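Local structure of glutathione S-transferase (Vibrio parahaemolyticus, 7MIQ) at residues Ser134-Asp146 against Phe170-Val182. The protein probably catalyses the conjugation of glutathione to electrophilic substrates, as a bacterial glutathione S-transferase of the Gtt2 class. Numbering follows the deposited sequence.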
ATOM      1  N   SER A 134       5.477  15.920  -8.170  1.00 29.40           N
ATOM      2  CA  SER A 134       4.377  15.042  -7.788  1.00 30.77           C
ATOM      3  C   SER A 134       3.164  15.254  -8.685  1.00 28.96           C
ATOM      4  O   SER A 134       2.479  14.292  -9.052  1.00 29.48           O
ATOM      5  CB  SER A 134       4.013  15.270  -6.322  1.00 36.00           C
ATOM      6  OG  SER A 134       5.117  14.988  -5.476  1.00 37.48           O
ATOM      7  N   LYS A 135       2.887  16.507  -9.059  1.00 29.01           N
ATOM      8  CA  LYS A 135       1.761  16.771  -9.952  1.00 26.52           C
ATOM      9  C   LYS A 135       1.991  16.156 -11.326  1.00 27.42           C
ATOM     10  O   LYS A 135       1.061  15.613 -11.931  1.00 25.47           O
ATOM     11  CB  LYS A 135       1.517  18.275 -10.068  1.00 27.66           C
ATOM     12  CG  LYS A 135       0.334  18.631 -10.961  1.00 36.58           C
ATOM     13  CD  LYS A 135      -0.047  20.096 -10.835  1.00 40.06           C
ATOM     14  CE  LYS A 135      -1.283  20.411 -11.660  1.00 35.89           C
ATOM     15  NZ  LYS A 135      -1.759  21.805 -11.432  1.00 45.09           N
ATOM     16  N   SER A 136       3.228  16.221 -11.829  1.00 27.59           N
ATOM     17  CA  SER A 136       3.539  15.603 -13.113  1.00 26.56           C
ATOM     18  C   SER A 136       3.323  14.097 -13.076  1.00 23.15           C
ATOM     19  O   SER A 136       2.941  13.498 -14.088  1.00 26.49           O
ATOM     20  CB  SER A 136       4.980  15.922 -13.517  1.00 29.09           C
ATOM     21  OG  SER A 136       5.189  17.322 -13.577  1.00 41.20           O
ATOM     22  N   ARG A 137       3.556  13.466 -11.923  1.00 27.97           N
ATOM     23  CA  ARG A 137       3.302  12.034 -11.812  1.00 25.87           C
ATOM     24  C   ARG A 137       1.808  11.735 -11.871  1.00 21.55           C
ATOM     25  O   ARG A 137       1.396  10.726 -12.456  1.00 23.04           O
ATOM     26  CB  ARG A 137       3.928  11.489 -10.528  1.00 28.54           C
ATOM     27  CG  ARG A 137       5.455  11.442 -10.585  1.00 40.20           C
ATOM     28  CD  ARG A 137       6.069  10.816  -9.340  1.00 60.20           C
ATOM     29  NE  ARG A 137       5.422   9.561  -8.974  1.00 81.22           N
ATOM     30  CZ  ARG A 137       4.856   9.326  -7.798  1.00 80.16           C
ATOM     31  NH1 ARG A 137       4.878  10.226  -6.827  1.00 62.88           N
ATOM     32  NH2 ARG A 137       4.259   8.155  -7.587  1.00 55.46           N
ATOM     33  N   VAL A 138       0.983  12.603 -11.282  1.00 25.75           N
ATOM     34  CA  VAL A 138      -0.467  12.460 -11.413  1.00 24.74           C
ATOM     35  C   VAL A 138      -0.871  12.521 -12.881  1.00 26.80           C
ATOM     36  O   VAL A 138      -1.634  11.680 -13.371  1.00 21.14           O
ATOM     37  CB  VAL A 138      -1.194  13.537 -10.587  1.00 22.33           C
ATOM     38  CG1 VAL A 138      -2.691  13.501 -10.874  1.00 18.51           C
ATOM     39  CG2 VAL A 138      -0.930  13.345  -9.105  1.00 20.84           C
ATOM     40  N   LEU A 139      -0.352  13.514 -13.608  1.00 24.41           N
ATOM     41  CA  LEU A 139      -0.711  13.672 -15.014  1.00 26.22           C
ATOM     42  C   LEU A 139      -0.258  12.483 -15.851  1.00 24.47           C
ATOM     43  O   LEU A 139      -0.937  12.113 -16.817  1.00 28.97           O
ATOM     44  CB  LEU A 139      -0.113  14.969 -15.567  1.00 28.54           C
ATOM     45  CG  LEU A 139      -0.602  16.275 -14.934  1.00 23.22           C
ATOM     46  CD1 LEU A 139       0.238  17.453 -15.409  1.00 28.92           C
ATOM     47  CD2 LEU A 139      -2.066  16.505 -15.259  1.00 26.17           C
ATOM     48  N   GLU A 140       0.875  11.871 -15.503  1.00 21.85           N
ATOM     49  CA  GLU A 140       1.357  10.727 -16.271  1.00 24.58           C
ATOM     50  C   GLU A 140       0.546   9.468 -15.989  1.00 25.33           C
ATOM     51  O   GLU A 140       0.454   8.588 -16.852  1.00 27.33           O
ATOM     52  CB  GLU A 140       2.836  10.484 -15.974  1.00 32.91           C
ATOM     53  CG  GLU A 140       3.756  11.565 -16.521  1.00 45.62           C
ATOM     54  CD  GLU A 140       5.186  11.411 -16.045  1.00 60.99           C
ATOM     55  OE1 GLU A 140       5.439  10.533 -15.191  1.00 54.22           O
ATOM     56  OE2 GLU A 140       6.059  12.167 -16.521  1.00 70.24           O
ATOM     57  N   PHE A 141      -0.047   9.357 -14.800  1.00 25.87           N
ATOM     58  CA  PHE A 141      -0.832   8.168 -14.490  1.00 20.57           C
ATOM     59  C   PHE A 141      -2.235   8.228 -15.088  1.00 20.38           C
ATOM     60  O   PHE A 141      -2.824   7.179 -15.367  1.00 23.58           O
ATOM     61  CB  PHE A 141      -0.911   7.963 -12.975  1.00 21.08           C
ATOM     62  CG  PHE A 141      -1.815   6.832 -12.563  1.00 20.05           C
ATOM     63  CD1 PHE A 141      -1.559   5.536 -12.981  1.00 21.69           C
ATOM     64  CD2 PHE A 141      -2.916   7.065 -11.756  1.00 23.08           C
ATOM     65  CE1 PHE A 141      -2.388   4.491 -12.608  1.00 18.97           C
ATOM     66  CE2 PHE A 141      -3.749   6.024 -11.374  1.00 21.59           C
ATOM     67  CZ  PHE A 141      -3.486   4.736 -11.803  1.00 19.63           C
ATOM     68  N   LEU A 142      -2.777   9.426 -15.301  1.00 21.03           N
ATOM     69  CA  LEU A 142      -4.152   9.541 -15.784  1.00 23.09           C
ATOM     70  C   LEU A 142      -4.415   8.816 -17.103  1.00 21.78           C
ATOM     71  O   LEU A 142      -5.481   8.186 -17.216  1.00 20.87           O
ATOM     72  CB  LEU A 142      -4.542  11.018 -15.903  1.00 19.78           C
ATOM     73  CG  LEU A 142      -4.690  11.810 -14.606  1.00 19.89           C
ATOM     74  CD1 LEU A 142      -4.897  13.283 -14.922  1.00 20.96           C
ATOM     75  CD2 LEU A 142      -5.840  11.268 -13.768  1.00 17.49           C
ATOM     76  N   PRO A 143      -3.545   8.872 -18.122  1.00 26.58           N
ATOM     77  CA  PRO A 143      -3.810   8.062 -19.325  1.00 22.99           C
ATOM     78  C   PRO A 143      -3.900   6.576 -19.034  1.00 20.58           C
ATOM     79  O   PRO A 143      -4.740   5.881 -19.621  1.00 23.18           O
ATOM     80  CB  PRO A 143      -2.619   8.388 -20.239  1.00 24.19           C
ATOM     81  CG  PRO A 143      -2.146   9.713 -19.789  1.00 25.37           C
ATOM     82  CD  PRO A 143      -2.379   9.756 -18.311  1.00 25.29           C
ATOM     83  N   THR A 144      -3.050   6.067 -18.136  1.00 23.15           N
ATOM     84  CA  THR A 144      -3.111   4.655 -17.772  1.00 24.47           C
ATOM     85  C   THR A 144      -4.458   4.305 -17.154  1.00 20.36           C
ATOM     86  O   THR A 144      -5.034   3.251 -17.452  1.00 23.61           O
ATOM     87  CB  THR A 144      -1.975   4.314 -16.806  1.00 25.58           C
ATOM     88  OG1 THR A 144      -0.719   4.638 -17.410  1.00 29.14           O
ATOM     89  CG2 THR A 144      -1.997   2.836 -16.449  1.00 25.86           C
ATOM     90  N   LEU A 145      -4.976   5.177 -16.287  1.00 18.61           N
ATOM     91  CA  LEU A 145      -6.282   4.931 -15.685  1.00 21.45           C
ATOM     92  C   LEU A 145      -7.397   5.028 -16.720  1.00 17.80           C
ATOM     93  O   LEU A 145      -8.339   4.228 -16.704  1.00 17.70           O
ATOM     94  CB  LEU A 145      -6.526   5.917 -14.544  1.00 16.39           C
ATOM     95  CG  LEU A 145      -7.820   5.724 -13.754  1.00 17.16           C
ATOM     96  CD1 LEU A 145      -7.889   4.318 -13.175  1.00 20.82           C
ATOM     97  CD2 LEU A 145      -7.921   6.776 -12.646  1.00 15.12           C
ATOM     98  N   ASP A 146      -7.316   6.010 -17.619  1.00 18.55           N
ATOM     99  CA  ASP A 146      -8.346   6.152 -18.643  1.00 20.25           C
ATOM    100  C   ASP A 146      -8.376   4.941 -19.570  1.00 19.11           C
ATOM    101  O   ASP A 146      -9.453   4.460 -19.939  1.00 20.73           O
ATOM    102  CB  ASP A 146      -8.119   7.432 -19.442  1.00 21.34           C
ATOM    103  CG  ASP A 146      -9.240   7.710 -20.420  1.00 28.45           C
ATOM    104  OD1 ASP A 146     -10.289   8.240 -19.993  1.00 23.85           O
ATOM    105  OD2 ASP A 146      -9.080   7.386 -21.613  1.00 28.65           O
ATOM    106  N   PHE A 170      -8.950   9.919  -5.309  1.00 19.52           N
ATOM    107  CA  PHE A 170      -7.812  10.378  -6.106  1.00 14.84           C
ATOM    108  C   PHE A 170      -8.249  11.378  -7.170  1.00 16.54           C
ATOM    109  O   PHE A 170      -7.658  12.456  -7.306  1.00 16.73           O
ATOM    110  CB  PHE A 170      -7.098   9.176  -6.739  1.00 16.26           C
ATOM    111  CG  PHE A 170      -6.260   9.519  -7.949  1.00 16.55           C
ATOM    112  CD1 PHE A 170      -5.240  10.456  -7.873  1.00 17.63           C
ATOM    113  CD2 PHE A 170      -6.489   8.888  -9.164  1.00 20.32           C
ATOM    114  CE1 PHE A 170      -4.473  10.766  -8.992  1.00 17.71           C
ATOM    115  CE2 PHE A 170      -5.730   9.191 -10.283  1.00 17.47           C
ATOM    116  CZ  PHE A 170      -4.719  10.131 -10.196  1.00 17.32           C
ATOM    117  N   ILE A 171      -9.287  11.039  -7.939  1.00 16.60           N
ATOM    118  CA  ILE A 171      -9.749  11.955  -8.979  1.00 16.48           C
ATOM    119  C   ILE A 171     -10.326  13.225  -8.358  1.00 15.85           C
ATOM    120  O   ILE A 171     -10.167  14.320  -8.913  1.00 17.91           O
ATOM    121  CB  ILE A 171     -10.757  11.245  -9.907  1.00 16.16           C
ATOM    122  CG1 ILE A 171     -10.057  10.158 -10.734  1.00 14.52           C
ATOM    123  CG2 ILE A 171     -11.463  12.242 -10.825  1.00 15.53           C
ATOM    124  CD1 ILE A 171      -8.843  10.650 -11.523  1.00 16.28           C
ATOM    125  N   GLY A 172     -10.977  13.113  -7.196  1.00 17.96           N
ATOM    126  CA  GLY A 172     -11.392  14.308  -6.475  1.00 17.06           C
ATOM    127  C   GLY A 172     -10.225  15.218  -6.141  1.00 23.89           C
ATOM    128  O   GLY A 172     -10.315  16.441  -6.291  1.00 22.74           O
ATOM    129  N   PHE A 173      -9.114  14.634  -5.685  1.00 22.53           N
ATOM    130  CA  PHE A 173      -7.890  15.401  -5.474  1.00 17.98           C
ATOM    131  C   PHE A 173      -7.477  16.127  -6.746  1.00 21.67           C
ATOM    132  O   PHE A 173      -7.224  17.338  -6.735  1.00 17.57           O
ATOM    133  CB  PHE A 173      -6.760  14.476  -5.014  1.00 20.46           C
ATOM    134  CG  PHE A 173      -6.448  14.557  -3.547  1.00 23.21           C
ATOM    135  CD1 PHE A 173      -5.849  15.682  -3.013  1.00 30.99           C
ATOM    136  CD2 PHE A 173      -6.718  13.485  -2.710  1.00 30.12           C
ATOM    137  CE1 PHE A 173      -5.550  15.752  -1.666  1.00 30.32           C
ATOM    138  CE2 PHE A 173      -6.421  13.549  -1.359  1.00 34.93           C
ATOM    139  CZ  PHE A 173      -5.836  14.687  -0.839  1.00 31.01           C
ATOM    140  N   ALA A 174      -7.403  15.394  -7.860  1.00 14.93           N
ATOM    141  CA  ALA A 174      -6.874  15.958  -9.098  1.00 17.71           C
ATOM    142  C   ALA A 174      -7.728  17.119  -9.597  1.00 17.76           C
ATOM    143  O   ALA A 174      -7.198  18.163  -9.995  1.00 20.45           O
ATOM    144  CB  ALA A 174      -6.782  14.867 -10.166  1.00 16.50           C
ATOM    145  N   VAL A 175      -9.050  16.955  -9.580  1.00 17.38           N
ATOM    146  CA  VAL A 175      -9.940  17.965 -10.144  1.00 19.39           C
ATOM    147  C   VAL A 175     -10.158  19.115  -9.165  1.00 21.42           C
ATOM    148  O   VAL A 175      -9.981  20.288  -9.514  1.00 22.35           O
ATOM    149  CB  VAL A 175     -11.278  17.326 -10.562  1.00 20.87           C
ATOM    150  CG1 VAL A 175     -12.263  18.401 -11.001  1.00 21.12           C
ATOM    151  CG2 VAL A 175     -11.058  16.306 -11.681  1.00 18.40           C
ATOM    152  N   ASN A 176     -10.558  18.802  -7.931  1.00 18.59           N
ATOM    153  CA  ASN A 176     -10.969  19.831  -6.982  1.00 19.94           C
ATOM    154  C   ASN A 176      -9.829  20.358  -6.123  1.00 28.12           C
ATOM    155  O   ASN A 176      -9.980  21.413  -5.499  1.00 23.21           O
ATOM    156  CB  ASN A 176     -12.081  19.296  -6.074  1.00 24.12           C
ATOM    157  CG  ASN A 176     -13.390  19.116  -6.810  1.00 23.70           C
ATOM    158  OD1 ASN A 176     -13.473  19.373  -8.011  1.00 19.85           O
ATOM    159  ND2 ASN A 176     -14.420  18.670  -6.097  1.00 19.22           N
ATOM    160  N   GLY A 177      -8.704  19.657  -6.067  1.00 21.45           N
ATOM    161  CA  GLY A 177      -7.572  20.137  -5.301  1.00 20.12           C
ATOM    162  C   GLY A 177      -6.452  20.679  -6.167  1.00 26.11           C
ATOM    163  O   GLY A 177      -5.839  21.695  -5.832  1.00 26.84           O
ATOM    164  N   LEU A 178      -6.178  20.016  -7.288  1.00 21.73           N
ATOM    165  CA  LEU A 178      -5.043  20.356  -8.136  1.00 24.04           C
ATOM    166  C   LEU A 178      -5.440  21.039  -9.440  1.00 22.86           C
ATOM    167  O   LEU A 178      -4.562  21.313 -10.265  1.00 25.17           O
ATOM    168  CB  LEU A 178      -4.228  19.097  -8.444  1.00 20.03           C
ATOM    169  CG  LEU A 178      -3.675  18.376  -7.212  1.00 22.61           C
ATOM    170  CD1 LEU A 178      -2.974  17.090  -7.616  1.00 27.96           C
ATOM    171  CD2 LEU A 178      -2.735  19.281  -6.432  1.00 25.71           C
ATOM    172  N   SER A 179      -6.730  21.300  -9.653  1.00 20.98           N
ATOM    173  CA  SER A 179      -7.215  22.047 -10.819  1.00 25.77           C
ATOM    174  C   SER A 179      -6.813  21.385 -12.136  1.00 29.71           C
ATOM    175  O   SER A 179      -6.504  22.059 -13.121  1.00 28.35           O
ATOM    176  CB  SER A 179      -6.737  23.501 -10.779  1.00 27.30           C
ATOM    177  OG  SER A 179      -7.139  24.130  -9.575  1.00 33.11           O
ATOM    178  N   ILE A 180      -6.820  20.057 -12.162  1.00 22.10           N
ATOM    179  CA  ILE A 180      -6.575  19.308 -13.388  1.00 24.26           C
ATOM    180  C   ILE A 180      -7.912  19.015 -14.050  1.00 25.41           C
ATOM    181  O   ILE A 180      -8.824  18.470 -13.416  1.00 23.95           O
ATOM    182  CB  ILE A 180      -5.809  18.008 -13.097  1.00 24.77           C
ATOM    183  CG1 ILE A 180      -4.497  18.313 -12.370  1.00 23.72           C
ATOM    184  CG2 ILE A 180      -5.557  17.248 -14.387  1.00 21.01           C
ATOM    185  CD1 ILE A 180      -3.759  17.082 -11.899  1.00 22.48           C
ATOM    186  N   GLU A 181      -8.036  19.372 -15.330  1.00 27.24           N
ATOM    187  CA  GLU A 181      -9.277  19.145 -16.075  1.00 27.50           C
ATOM    188  C   GLU A 181      -9.316  17.697 -16.569  1.00 26.36           C
ATOM    189  O   GLU A 181      -9.200  17.396 -17.759  1.00 29.70           O
ATOM    190  CB  GLU A 181      -9.402  20.141 -17.220  1.00 31.95           C
ATOM    191  CG  GLU A 181      -9.530  21.582 -16.756  1.00 38.53           C
ATOM    192  CD  GLU A 181      -9.918  22.528 -17.873  1.00 43.98           C
ATOM    193  OE1 GLU A 181     -10.027  22.074 -19.032  1.00 42.51           O
ATOM    194  OE2 GLU A 181     -10.119  23.726 -17.588  1.00 40.52           O
ATOM    195  N   VAL A 182      -9.507  16.788 -15.610  1.00 23.95           N
ATOM    196  CA  VAL A 182      -9.443  15.356 -15.902  1.00 22.87           C
ATOM    197  C   VAL A 182     -10.544  14.958 -16.874  1.00 23.41           C
ATOM    198  O   VAL A 182     -10.306  14.238 -17.850  1.00 22.09           O
ATOM    199  CB  VAL A 182      -9.531  14.539 -14.600  1.00 19.93           C
ATOM    200  CG1 VAL A 182      -9.598  13.049 -14.910  1.00 19.46           C
ATOM    201  CG2 VAL A 182      -8.351  14.848 -13.692  1.00 16.21           C
TER
HETATM  202  O   HOH W   1      -3.624  22.453 -13.520  1.00 37.15           O
HETATM  203  O   HOH W   2      -2.149  22.584  -9.087  1.00 39.95           O
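Inside the all-helical C-terminal domain of this glutathione S-transferase, Phe170 sits as a knob in a hole formed by Val138, Phe141, Leu142 and Leu145, joining helix 162-177 to helix 127-151. Over 134-146 and 170-177 the axes come within 11.6 Å of each other, at 121° between their N-to-C directions. Val138 CG1 and Leu145 CD2 both lie at the edge of the Phe170 ring, CG1 at 3.8 Å from CE1 and CD2 beside CE2. The ring of Phe141 is tilted 47° to that of Phe170, its CD2 3.8 Å from Phe170 CE2, and Phe141 also touches Val100 and Gln104 of helix 88-114.

Leu142 divides its two methyls between neighbours. CD2 meets Ile171 CD1 at 3.8 Å and also touches Phe170 CZ, while CD1 turns to Ile180 CG2 and Val182 CG2. Ile180, in the turn that follows helix 162-177, points its side chain back at helix 127-151: CG2 packs 3.7 Å from Leu139 CD2, and CD1 lies against Val138 CG1. Lys135 CE rests against its CG1.

Fully extended, Lys135 stretches past Ile180 and brings NZ to the carbonyl of Leu178. That hydrogen bond is 3.1 Å long from NZ to Leu178 O, lies in the carbonyl plane and makes an angle of 159° at the oxygen. A water links NZ to Ser179 O, so the ammonium group holds Leu178 O directly and Ser179 O through that water, at the end of the apolar seam. Ser179 has positive phi here, and Val182 opens the next short helix. Phe170, a knob set between two helices, is the kind of interhelical packing that belongs to the all-helical C-terminal domain of the GST fold.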